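Local coordinates for B-N-acetylhexosaminidase (Streptomyces plicatus, PDB 5FD0) that hydrolyses terminal, non-reducing N-acetyl-beta-D-hexosamine residues from glycoconjugates and oligosaccharides, as a family 20 glycoside hydrolase, at the 2-acetamido-2-deoxy-beta-D-glucopyranose site. Numbering follows the deposited sequence.

The 2-acetamido-2-deoxy-beta-D-glucopyranose site. Residues 168, 256, 319-320, 350, 367, 399, 401-402, 412, 414, 448, 450. With NAG (2-acetamido-2-deoxy-beta-D-glucopyranose), chain B.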
loop_
_atom_site.group_PDB
_atom_site.type_symbol
_atom_site.label_atom_id
_atom_site.label_comp_id
_atom_site.label_asym_id
_atom_site.label_seq_id
_atom_site.Cartn_x
_atom_site.Cartn_y
_atom_site.Cartn_z
ATOM N N ARG A 168 -4.845 15.698 -2.109
ATOM C CA ARG A 168 -5.114 16.408 -3.354
ATOM C C ARG A 168 -6.587 16.300 -3.726
ATOM O O ARG A 168 -7.232 17.305 -4.021
ATOM C CB ARG A 168 -4.204 15.892 -4.460
ATOM C CG ARG A 168 -2.865 16.597 -4.482
ATOM C CD ARG A 168 -2.164 16.666 -3.120
ATOM N NE ARG A 168 -0.883 17.360 -3.272
ATOM C CZ ARG A 168 0.252 16.777 -3.668
ATOM N NH1 ARG A 168 0.277 15.469 -3.909
ATOM N NH2 ARG A 168 1.370 17.504 -3.822
ATOM N N HIS A 256 5.121 21.440 1.378
ATOM C CA HIS A 256 3.790 20.882 1.149
ATOM C C HIS A 256 2.885 21.180 2.337
ATOM O O HIS A 256 2.129 20.326 2.799
ATOM C CB HIS A 256 3.873 19.374 0.861
ATOM C CG HIS A 256 4.367 19.060 -0.527
ATOM N ND1 HIS A 256 3.561 19.115 -1.641
ATOM C CD2 HIS A 256 5.596 18.725 -0.983
ATOM C CE1 HIS A 256 4.261 18.816 -2.719
ATOM N NE2 HIS A 256 5.499 18.562 -2.347
ATOM N N ASP A 319 9.847 16.189 1.280
ATOM C CA ASP A 319 10.048 16.394 -0.143
ATOM C C ASP A 319 9.733 17.836 -0.557
ATOM O O ASP A 319 8.870 18.514 0.017
ATOM C CB ASP A 319 9.157 15.451 -0.956
ATOM C CG ASP A 319 7.696 15.695 -0.691
ATOM O OD1 ASP A 319 7.324 15.642 0.512
ATOM O OD2 ASP A 319 6.944 15.998 -1.656
ATOM N N GLU A 320 10.464 18.299 -1.567
ATOM C CA GLU A 320 10.122 19.510 -2.297
ATOM C C GLU A 320 9.907 20.700 -1.371
ATOM O O GLU A 320 9.012 21.528 -1.570
ATOM C CB GLU A 320 8.902 19.257 -3.186
ATOM C CG GLU A 320 9.203 18.241 -4.307
ATOM C CD GLU A 320 7.970 17.788 -5.086
ATOM O OE1 GLU A 320 6.844 17.824 -4.527
ATOM O OE2 GLU A 320 8.125 17.396 -6.272
ATOM N N TRP A 350 10.774 11.196 3.035
ATOM C CA TRP A 350 11.253 11.076 1.665
ATOM C C TRP A 350 12.786 11.237 1.650
ATOM O O TRP A 350 13.391 11.719 2.609
ATOM C CB TRP A 350 10.553 12.101 0.777
ATOM C CG TRP A 350 9.013 11.941 0.750
ATOM C CD1 TRP A 350 8.107 12.714 1.402
ATOM C CD2 TRP A 350 8.258 10.960 0.039
ATOM N NE1 TRP A 350 6.830 12.278 1.148
ATOM C CE2 TRP A 350 6.891 11.205 0.311
ATOM C CE3 TRP A 350 8.596 9.913 -0.828
ATOM C CZ2 TRP A 350 5.867 10.434 -0.244
ATOM C CZ3 TRP A 350 7.582 9.158 -1.390
ATOM C CH2 TRP A 350 6.229 9.424 -1.091
ATOM N N TRP A 367 12.289 8.226 -4.081
ATOM C CA TRP A 367 11.400 8.455 -5.205
ATOM C C TRP A 367 12.130 9.000 -6.435
ATOM O O TRP A 367 11.498 9.584 -7.326
ATOM C CB TRP A 367 10.266 9.375 -4.764
ATOM C CG TRP A 367 10.647 10.728 -4.278
ATOM C CD1 TRP A 367 11.220 11.056 -3.063
ATOM C CD2 TRP A 367 10.399 11.974 -4.950
ATOM N NE1 TRP A 367 11.360 12.428 -2.968
ATOM C CE2 TRP A 367 10.858 13.009 -4.105
ATOM C CE3 TRP A 367 9.829 12.313 -6.179
ATOM C CZ2 TRP A 367 10.797 14.357 -4.480
ATOM C CZ3 TRP A 367 9.757 13.651 -6.532
ATOM C CH2 TRP A 367 10.237 14.650 -5.689
ATOM N N TYR A 399 5.200 4.994 -9.196
ATOM C CA TYR A 399 4.214 6.076 -9.051
ATOM C C TYR A 399 3.015 5.752 -9.933
ATOM O O TYR A 399 3.078 5.849 -11.161
ATOM C CB TYR A 399 4.835 7.423 -9.413
ATOM C CG TYR A 399 5.500 8.120 -8.271
ATOM C CD1 TYR A 399 6.186 7.399 -7.286
ATOM C CD2 TYR A 399 5.454 9.509 -8.160
ATOM C CE1 TYR A 399 6.794 8.046 -6.253
ATOM C CE2 TYR A 399 6.063 10.160 -7.114
ATOM C CZ TYR A 399 6.720 9.420 -6.163
ATOM O OH TYR A 399 7.293 10.059 -5.117
ATOM N N ASP A 401 0.230 7.213 -10.309
ATOM C CA ASP A 401 -0.351 8.346 -10.997
ATOM C C ASP A 401 0.334 8.655 -12.316
ATOM O O ASP A 401 -0.168 9.515 -13.044
ATOM C CB ASP A 401 -0.333 9.602 -10.107
ATOM C CG ASP A 401 1.081 10.107 -9.793
ATOM O OD1 ASP A 401 1.957 9.283 -9.431
ATOM O OD2 ASP A 401 1.309 11.343 -9.873
ATOM N N MET A 402 1.451 8.011 -12.641
ATOM C CA MET A 402 2.138 8.336 -13.887
ATOM C C MET A 402 1.430 7.700 -15.084
ATOM O O MET A 402 1.005 6.544 -15.035
ATOM C CB MET A 402 3.592 7.894 -13.850
ATOM C CG MET A 402 4.553 8.932 -14.500
ATOM S SD MET A 402 4.519 10.582 -13.758
ATOM C CE MET A 402 4.914 10.196 -12.052
ATOM N N LEU A 412 -0.145 11.972 -14.610
ATOM C CA LEU A 412 0.889 12.956 -14.900
ATOM C C LEU A 412 1.988 12.352 -15.767
ATOM O O LEU A 412 2.064 11.142 -15.960
ATOM C CB LEU A 412 1.494 13.500 -13.610
ATOM C CG LEU A 412 0.525 14.205 -12.683
ATOM C CD1 LEU A 412 1.293 14.751 -11.499
ATOM C CD2 LEU A 412 -0.222 15.341 -13.413
ATOM N N TRP A 414 5.453 13.960 -15.724
ATOM C CA TRP A 414 6.718 14.614 -15.461
ATOM C C TRP A 414 7.858 13.612 -15.330
ATOM O O TRP A 414 9.014 13.958 -15.587
ATOM C CB TRP A 414 6.622 15.486 -14.213
ATOM C CG TRP A 414 6.387 14.737 -12.937
ATOM C CD1 TRP A 414 5.192 14.487 -12.353
ATOM C CD2 TRP A 414 7.384 14.144 -12.091
ATOM N NE1 TRP A 414 5.378 13.804 -11.178
ATOM C CE2 TRP A 414 6.711 13.572 -10.998
ATOM C CE3 TRP A 414 8.774 14.056 -12.144
ATOM C CZ2 TRP A 414 7.379 12.910 -9.973
ATOM C CZ3 TRP A 414 9.443 13.402 -11.117
ATOM C CH2 TRP A 414 8.735 12.835 -10.049
ATOM N N TRP A 448 -0.736 9.215 -6.180
ATOM C CA TRP A 448 -1.036 10.626 -5.988
ATOM C C TRP A 448 -2.342 10.989 -6.696
ATOM O O TRP A 448 -2.722 10.375 -7.694
ATOM C CB TRP A 448 0.123 11.491 -6.514
ATOM C CG TRP A 448 1.431 11.154 -5.861
ATOM C CD1 TRP A 448 2.397 10.350 -6.344
ATOM C CD2 TRP A 448 1.875 11.586 -4.575
ATOM N NE1 TRP A 448 3.436 10.252 -5.445
ATOM C CE2 TRP A 448 3.128 11.004 -4.344
ATOM C CE3 TRP A 448 1.332 12.408 -3.604
ATOM C CZ2 TRP A 448 3.857 11.239 -3.186
ATOM C CZ3 TRP A 448 2.062 12.645 -2.437
ATOM C CH2 TRP A 448 3.312 12.065 -2.245
ATOM N N GLU A 450 -3.692 14.333 -7.674
ATOM C CA GLU A 450 -3.955 15.583 -8.395
ATOM C C GLU A 450 -5.023 15.421 -9.467
ATOM O O GLU A 450 -5.833 16.325 -9.676
ATOM C CB GLU A 450 -2.688 16.120 -9.071
ATOM C CG GLU A 450 -1.738 16.807 -8.150
ATOM C CD GLU A 450 -0.667 15.861 -7.609
ATOM O OE1 GLU A 450 -0.923 14.639 -7.547
ATOM O OE2 GLU A 450 0.425 16.342 -7.261
HETATM C C1 NAG B . 6.057 14.694 -6.815
HETATM C C2 NAG B . 5.535 15.178 -5.448
HETATM C C3 NAG B . 4.106 14.827 -5.136
HETATM C C4 NAG B . 3.203 14.940 -6.314
HETATM C C5 NAG B . 3.796 13.973 -7.322
HETATM C C6 NAG B . 2.953 13.707 -8.528
HETATM C C7 NAG B . 6.645 13.359 -4.208
HETATM C C8 NAG B . 7.500 12.957 -3.031
HETATM N N2 NAG B . 6.377 14.670 -4.364
HETATM O O1 NAG B . 6.903 15.652 -7.309
HETATM O O3 NAG B . 3.609 15.735 -4.117
HETATM O O4 NAG B . 1.879 14.575 -5.939
HETATM O O5 NAG B . 5.042 14.542 -7.800
HETATM O O6 NAG B . 3.521 12.673 -9.298
HETATM O O7 NAG B . 6.241 12.529 -4.959
HETATM O O HOH W 1 4.143 15.648 -1.423
#
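NAG, the sugar that hydrolysis would release and here probably derived from NAGlucal, though the structure alone does not show its origin, fills the catalytic pocket of the family 20 barrel, with 364 of its 373 Å² hidden. Trp448 is the floor: its broad indole (chi1 -57°, CG anti to the carbonyl carbon) lies under the pyranose, NAG C3 3.8 Å from the centroid of its six-membered ring. An alanine here would probably let the sugar tilt by removing this aromatic platform. At the polar blind end Arg168 arrives end-on, NH2 2.9 Å from NAG O3 and NH1 reaching NAG O4, while Glu450 OE2 accepts from NAG O4 at 2.6 Å through its syn lone pair. These charged groups read hydroxyls, probably restricting the pocket to a terminal, non-reducing sugar. Along one wall NAG O6 donates to Asp401 OD2, with Leu412 CD1 against NAG C6. Opposite, methyl NAG C8 sits in the apolar corner between the faces of Trp350 and Trp367. Tyr399 OH, a neutral donor, holds carbonyl NAG O7 at 2.7 Å; Asp319 OD2, a carboxylate suited to an N-H, is met from above its plane by NAG N2 at 3.1 Å. This grip orients NAG O7 as the family's nucleophile. Away from Trp448, Trp414 forms the lid's rim, its in-plane N-H (NE1) meeting NAG O6 at 2.9 Å. Glu320, the general acid/base, completes the lid beside NAG C1 and O1, its OE1 steadied by His256 NE2. The mouth probably lies at NAG O1, where the aglycone would leave; the site supports exo-cleavage with substrate assistance.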